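Local structure of putative endo-1,4-beta-xylanase (Bacteroides thetaiotaomicron VPI-5482, 5MSX) at residues P108-Y113 with D133-P138; G364-A369 with G452-N457. The protein probably hydrolyses O-glycosidic bonds as a family 43 glycoside hydrolase, consistent with an arabinofuranosidase that acts on plant pectin. One frame throughout, in Å; residues are numbered along the deposited sequence.

Contact 1: residues P108-Y113 with D133-P138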
loop_
_atom_site.group_PDB
_atom_site.type_symbol
_atom_site.label_atom_id
_atom_site.label_comp_id
_atom_site.label_asym_id
_atom_site.label_seq_id
_atom_site.Cartn_x
_atom_site.Cartn_y
_atom_site.Cartn_z
ATOM N N PRO C 108 -15.994 -9.751 2.815
ATOM C CA PRO C 108 -17.257 -10.464 3.033
ATOM C C PRO C 108 -17.081 -11.876 3.558
ATOM O O PRO C 108 -15.956 -12.397 3.631
ATOM C CB PRO C 108 -17.902 -10.424 1.658
ATOM C CG PRO C 108 -16.743 -10.476 0.727
ATOM C CD PRO C 108 -15.673 -9.653 1.377
ATOM N N THR C 109 -18.193 -12.476 3.989
ATOM C CA THR C 109 -18.193 -13.852 4.477
ATOM C C THR C 109 -18.832 -14.727 3.406
ATOM O O THR C 109 -20.027 -14.633 3.155
ATOM C CB THR C 109 -18.888 -13.946 5.820
ATOM O OG1 THR C 109 -18.161 -13.138 6.744
ATOM C CG2 THR C 109 -18.949 -15.386 6.349
ATOM N N ILE C 110 -18.001 -15.535 2.739
ATOM C CA ILE C 110 -18.426 -16.256 1.527
ATOM C C ILE C 110 -18.408 -17.743 1.840
ATOM O O ILE C 110 -17.388 -18.290 2.279
ATOM C CB ILE C 110 -17.580 -15.871 0.297
ATOM C CG1 ILE C 110 -17.531 -14.340 0.157
ATOM C CG2 ILE C 110 -18.160 -16.480 -0.978
ATOM C CD1 ILE C 110 -16.937 -13.792 -1.138
ATOM N N ASN C 111 -19.582 -18.362 1.690
ATOM C CA ASN C 111 -19.833 -19.750 2.116
ATOM C C ASN C 111 -19.327 -20.017 3.515
ATOM O O ASN C 111 -18.665 -21.012 3.754
ATOM C CB ASN C 111 -19.255 -20.739 1.092
ATOM C CG ASN C 111 -19.830 -20.515 -0.287
ATOM O OD1 ASN C 111 -21.029 -20.299 -0.444
ATOM N ND2 ASN C 111 -18.985 -20.525 -1.290
ATOM N N GLY C 112 -19.630 -19.097 4.438
ATOM C CA GLY C 112 -19.223 -19.219 5.848
ATOM C C GLY C 112 -17.857 -18.687 6.275
ATOM O O GLY C 112 -17.504 -18.757 7.464
ATOM N N TYR C 113 -17.070 -18.151 5.345
ATOM C CA TYR C 113 -15.669 -17.808 5.655
ATOM C C TYR C 113 -15.283 -16.446 5.103
ATOM O O TYR C 113 -15.713 -16.067 4.027
ATOM C CB TYR C 113 -14.701 -18.901 5.136
ATOM C CG TYR C 113 -14.827 -20.200 5.885
ATOM C CD1 TYR C 113 -15.769 -21.144 5.524
ATOM C CD2 TYR C 113 -14.013 -20.475 6.969
ATOM C CE1 TYR C 113 -15.885 -22.340 6.226
ATOM C CE2 TYR C 113 -14.117 -21.661 7.664
ATOM C CZ TYR C 113 -15.060 -22.580 7.287
ATOM O OH TYR C 113 -15.175 -23.735 8.005
ATOM N N ASP C 133 -8.795 -16.061 -8.287
ATOM C CA ASP C 133 -10.153 -15.527 -8.131
ATOM C C ASP C 133 -11.299 -16.562 -8.358
ATOM O O ASP C 133 -12.047 -16.472 -9.325
ATOM C CB ASP C 133 -10.373 -14.296 -9.032
ATOM C CG ASP C 133 -11.627 -13.498 -8.632
ATOM O OD1 ASP C 133 -12.016 -13.523 -7.437
ATOM O OD2 ASP C 133 -12.235 -12.853 -9.499
ATOM N N GLU C 134 -11.453 -17.516 -7.445
ATOM C CA GLU C 134 -12.502 -18.538 -7.570
ATOM C C GLU C 134 -12.825 -19.153 -6.227
ATOM O O GLU C 134 -12.000 -19.111 -5.308
ATOM C CB GLU C 134 -12.073 -19.636 -8.546
ATOM C CG GLU C 134 -10.767 -20.298 -8.179
ATOM C CD GLU C 134 -10.434 -21.472 -9.083
ATOM O OE1 GLU C 134 -10.383 -21.288 -10.322
ATOM O OE2 GLU C 134 -10.208 -22.581 -8.545
ATOM N N PHE C 135 -14.015 -19.751 -6.140
ATOM C CA PHE C 135 -14.525 -20.307 -4.889
ATOM C C PHE C 135 -14.884 -21.766 -5.029
ATOM O O PHE C 135 -15.345 -22.186 -6.069
ATOM C CB PHE C 135 -15.763 -19.523 -4.412
ATOM C CG PHE C 135 -15.447 -18.102 -4.060
ATOM C CD1 PHE C 135 -14.880 -17.791 -2.825
ATOM C CD2 PHE C 135 -15.662 -17.087 -4.968
ATOM C CE1 PHE C 135 -14.569 -16.476 -2.498
ATOM C CE2 PHE C 135 -15.333 -15.770 -4.653
ATOM C CZ PHE C 135 -14.785 -15.474 -3.413
ATOM N N TYR C 136 -14.658 -22.511 -3.955
ATOM C CA TYR C 136 -15.129 -23.871 -3.810
ATOM C C TYR C 136 -15.210 -24.105 -2.317
ATOM O O TYR C 136 -14.574 -23.385 -1.556
ATOM C CB TYR C 136 -14.161 -24.862 -4.478
ATOM C CG TYR C 136 -12.712 -24.806 -4.013
ATOM C CD1 TYR C 136 -12.312 -25.435 -2.845
ATOM C CD2 TYR C 136 -11.734 -24.167 -4.779
ATOM C CE1 TYR C 136 -10.994 -25.417 -2.432
ATOM C CE2 TYR C 136 -10.403 -24.142 -4.375
ATOM C CZ TYR C 136 -10.048 -24.770 -3.201
ATOM O OH TYR C 136 -8.739 -24.756 -2.773
ATOM N N LYS C 137 -15.959 -25.122 -1.902
ATOM C CA LYS C 137 -16.254 -25.356 -0.494
ATOM C C LYS C 137 -15.302 -26.372 0.120
ATOM O O LYS C 137 -14.755 -27.171 -0.610
ATOM C CB LYS C 137 -17.677 -25.860 -0.364
ATOM C CG LYS C 137 -18.698 -24.896 -0.932
ATOM C CD LYS C 137 -20.079 -25.444 -0.692
ATOM C CE LYS C 137 -21.145 -24.482 -1.166
ATOM N NZ LYS C 137 -22.444 -25.015 -0.689
ATOM N N PRO C 138 -15.102 -26.374 1.442
ATOM C CA PRO C 138 -15.728 -25.434 2.386
ATOM C C PRO C 138 -15.072 -24.049 2.346
ATOM O O PRO C 138 -15.780 -23.041 2.466
ATOM C CB PRO C 138 -15.537 -26.109 3.749
ATOM C CG PRO C 138 -14.356 -27.016 3.580
ATOM C CD PRO C 138 -14.185 -27.310 2.109
HETATM O O HOH W 1 -15.677 -20.348 1.796
#
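Ile110 and Phe135 lie on segments that approach without pairing, their CA atoms 8.5 Å apart, and the gap narrows to 7.0 Å between the CA atoms of Asn111 and Pro138. No direct hydrogen bond crosses. A water fills that role, donating to Ile110 O at 2.7 Å and to Pro138 O at 2.8 Å and so tying the two carbonyls together. The peptide before Pro138 is cis.

Between Ile110 and Tyr113 the chain reverses in a type I' turn, closed by backbone N-H...O bonds in both directions between these two residues. Asn-Gly in the middle is the classic sequence for this two-residue hairpin loop, which joins strands 109-110 and 113-119 in a sheet of the catalytic domain, the five-bladed beta-propeller of family 43. The same strand reaches the active centre through Thr109 OG1, hydrogen-bonded to the backbone N of Asp154, a residue predicted to tune the catalytic acid.

The main apolar contact is Ile110 against Phe135, two side chains crossing at about a right angle. Both branches of the isoleucine touch the ring: chi1 of -51° sets CG1 beside the backbone N and CG2 anti to it, and CG2 stands over one ring face, toward the rim, in a CH-pi contact 4.1 Å from the centroid, while CD1 reaches Phe135 CZ at 3.6 Å. Tyr115 meets the phenylalanine ring edge-to-face. Replacing Ile110 by an alanine is likely to open a gap against one face and the CZ end of the Phe135 ring. Farther along, Tyr113 CD1 packs obliquely against Pro138 O at 3.6 Å. The Asn111 amide is held by Lys90 N at OD1 and Glu89 OE1 at ND2, with the CE methylene of Lys137 passing near OD1.

Contact 2: residues G364-A369 with G452-N457. With CA (calcium ion), chain T.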
loop_
_atom_site.group_PDB
_atom_site.type_symbol
_atom_site.label_atom_id
_atom_site.label_comp_id
_atom_site.label_asym_id
_atom_site.label_seq_id
_atom_site.Cartn_x
_atom_site.Cartn_y
_atom_site.Cartn_z
ATOM N N GLY C 364 -41.199 -0.920 3.345
ATOM C CA GLY C 364 -41.570 -2.081 4.128
ATOM C C GLY C 364 -42.797 -2.823 3.637
ATOM O O GLY C 364 -43.049 -3.932 4.083
ATOM N N SER C 365 -43.564 -2.215 2.722
ATOM C CA SER C 365 -44.759 -2.856 2.198
ATOM C C SER C 365 -44.674 -3.179 0.709
ATOM O O SER C 365 -44.020 -2.464 -0.067
ATOM C CB SER C 365 -45.950 -1.964 2.438
ATOM O OG SER C 365 -45.856 -0.758 1.716
ATOM N N ARG C 366 -45.370 -4.242 0.317
ATOM C CA ARG C 366 -45.369 -4.707 -1.053
ATOM C C ARG C 366 -46.716 -5.298 -1.453
ATOM O O ARG C 366 -47.399 -5.941 -0.631
ATOM C CB ARG C 366 -44.301 -5.797 -1.230
ATOM C CG ARG C 366 -44.334 -6.810 -0.108
ATOM C CD ARG C 366 -43.286 -7.865 -0.273
ATOM N NE ARG C 366 -43.371 -8.749 0.867
ATOM C CZ ARG C 366 -42.892 -9.976 0.921
ATOM N NH1 ARG C 366 -42.236 -10.486 -0.095
ATOM N NH2 ARG C 366 -43.064 -10.684 2.017
ATOM N N TRP C 367 -47.064 -5.100 -2.727
ATOM C CA TRP C 367 -48.062 -5.952 -3.408
ATOM C C TRP C 367 -47.395 -7.257 -3.731
ATOM O O TRP C 367 -46.218 -7.275 -4.098
ATOM C CB TRP C 367 -48.581 -5.309 -4.697
ATOM C CG TRP C 367 -49.340 -6.248 -5.613
ATOM C CD1 TRP C 367 -50.544 -6.837 -5.364
ATOM C CD2 TRP C 367 -48.935 -6.702 -6.906
ATOM N NE1 TRP C 367 -50.919 -7.634 -6.416
ATOM C CE2 TRP C 367 -49.963 -7.559 -7.388
ATOM C CE3 TRP C 367 -47.822 -6.443 -7.730
ATOM C CZ2 TRP C 367 -49.904 -8.188 -8.653
ATOM C CZ3 TRP C 367 -47.752 -7.086 -9.007
ATOM C CH2 TRP C 367 -48.795 -7.952 -9.441
ATOM N N MET C 368 -48.132 -8.352 -3.586
ATOM C CA MET C 368 -47.736 -9.645 -4.115
ATOM C C MET C 368 -48.949 -10.324 -4.756
ATOM O O MET C 368 -50.027 -10.407 -4.145
ATOM C CB MET C 368 -47.190 -10.556 -3.013
ATOM C CG MET C 368 -45.881 -10.086 -2.379
ATOM S SD MET C 368 -44.477 -10.406 -3.443
ATOM C CE MET C 368 -44.350 -12.178 -3.399
ATOM N N ALA C 369 -48.769 -10.804 -5.987
ATOM C CA ALA C 369 -49.758 -11.650 -6.659
ATOM C C ALA C 369 -49.907 -12.980 -5.915
ATOM O O ALA C 369 -48.943 -13.455 -5.268
ATOM C CB ALA C 369 -49.328 -11.913 -8.102
ATOM N N GLY C 452 -44.249 -9.308 -7.697
ATOM C CA GLY C 452 -44.569 -8.377 -6.636
ATOM C C GLY C 452 -43.784 -7.098 -6.716
ATOM O O GLY C 452 -42.737 -7.062 -7.350
ATOM N N ILE C 453 -44.300 -6.053 -6.075
ATOM C CA ILE C 453 -43.739 -4.721 -6.138
ATOM C C ILE C 453 -43.731 -4.066 -4.737
ATOM O O ILE C 453 -44.807 -3.901 -4.095
ATOM C CB ILE C 453 -44.567 -3.822 -7.100
ATOM C CG1 ILE C 453 -44.625 -4.421 -8.518
ATOM C CG2 ILE C 453 -43.980 -2.423 -7.163
ATOM C CD1 ILE C 453 -45.330 -3.528 -9.529
ATOM N N TRP C 454 -42.527 -3.677 -4.290
ATOM C CA TRP C 454 -42.341 -2.786 -3.121
ATOM C C TRP C 454 -42.797 -1.347 -3.381
ATOM O O TRP C 454 -43.532 -0.754 -2.582
ATOM C CB TRP C 454 -40.861 -2.742 -2.708
ATOM C CG TRP C 454 -40.249 -4.016 -2.249
ATOM C CD1 TRP C 454 -39.383 -4.791 -2.935
ATOM C CD2 TRP C 454 -40.443 -4.653 -0.975
ATOM N NE1 TRP C 454 -39.006 -5.877 -2.181
ATOM C CE2 TRP C 454 -39.662 -5.832 -0.979
ATOM C CE3 TRP C 454 -41.227 -4.357 0.155
ATOM C CZ2 TRP C 454 -39.626 -6.716 0.113
ATOM C CZ3 TRP C 454 -41.206 -5.223 1.220
ATOM C CH2 TRP C 454 -40.389 -6.379 1.209
ATOM N N GLU C 455 -42.327 -0.764 -4.484
ATOM C CA GLU C 455 -42.620 0.639 -4.822
ATOM C C GLU C 455 -42.674 0.840 -6.324
ATOM O O GLU C 455 -41.848 0.292 -7.052
ATOM C CB GLU C 455 -41.594 1.628 -4.219
ATOM C CG GLU C 455 -41.852 2.025 -2.762
ATOM C CD GLU C 455 -43.271 2.560 -2.548
ATOM O OE1 GLU C 455 -43.647 3.519 -3.252
ATOM O OE2 GLU C 455 -44.031 2.005 -1.714
ATOM N N TRP C 456 -43.639 1.639 -6.773
ATOM C CA TRP C 456 -43.815 1.937 -8.191
ATOM C C TRP C 456 -44.035 3.424 -8.259
ATOM O O TRP C 456 -45.081 3.931 -7.844
ATOM C CB TRP C 456 -44.984 1.153 -8.785
ATOM C CG TRP C 456 -45.275 1.369 -10.262
ATOM C CD1 TRP C 456 -44.454 1.935 -11.202
ATOM C CD2 TRP C 456 -46.471 0.985 -10.961
ATOM N NE1 TRP C 456 -45.079 1.956 -12.432
ATOM C CE2 TRP C 456 -46.313 1.374 -12.312
ATOM C CE3 TRP C 456 -47.667 0.366 -10.573
ATOM C CZ2 TRP C 456 -47.302 1.143 -13.283
ATOM C CZ3 TRP C 456 -48.647 0.138 -11.535
ATOM C CH2 TRP C 456 -48.459 0.531 -12.875
ATOM N N ASN C 457 -43.015 4.124 -8.730
ATOM C CA ASN C 457 -43.034 5.590 -8.769
ATOM C C ASN C 457 -43.224 6.035 -10.208
ATOM O O ASN C 457 -42.552 5.531 -11.120
ATOM C CB ASN C 457 -41.736 6.163 -8.212
ATOM C CG ASN C 457 -41.524 5.809 -6.751
ATOM O OD1 ASN C 457 -42.454 5.689 -5.982
ATOM N ND2 ASN C 457 -40.292 5.633 -6.382
HETATM CA CA CA T . -44.707 -0.189 -0.546
#
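Arg366 has its CG wedged between backbone N and carbonyl carbon (chi1 45°), and from there the chain runs extended to NE, laying it along the Trp454 indole. The two side chains point the same way, guanidinium and ring planes 11° apart, and CD stands over the six-membered ring in a CH-pi contact, 3.7 Å from its centroid. NE continues to a salt bridge with Glu351. Gly364 O meets the same ring in its plane, 3.6 Å from Trp454 CZ3.

Beyond Arg366, the segments pair antiparallel at Trp367 and Ile453: Trp367 N bonds to Ile453 O at 2.9 Å and Ile453 N to Trp367 O, while Ile453 CG1 abuts the edge of the Trp367 indole. Next to this pair, Trp454 and Glu455 form a classic beta bulge opposite Tyr395, at the calcium site of the F5/8 type C domain, a beta-sandwich.

Calcium takes Ser365 O and Trp454 O at 2.4 Å each and Ser365 OG and Glu455 OE2 at 2.6 Å each. Phe357 O, Asp360 OD1 and Ala362 O complete seven oxygens. The ion thus holds Ser365 O and Trp454 O only 3.1 Å apart, a closeness that its positive charge probably makes tolerable.

Contact 1 closes along the chain before contact 2 opens, and the two never touch: their centres lie 33 Å apart and their nearest atoms about 21 Å. They share no sheet. Contact 1 belongs to the family 43 catalytic region, at the surface, where the Tyr113 side chain is about 11 Å from that of Asp154. Contact 2 is buried in the F5/8 type C region, where strand 367-368 pairs with 452-458, the last strand of the chain, beside the metal site. The two modules are not isolated, since Gly364 O in contact 2 accepts a hydrogen bond from Arg281 of the catalytic region. Each lies near a calcium, but of the two contacts only contact 2 supplies ligands to one.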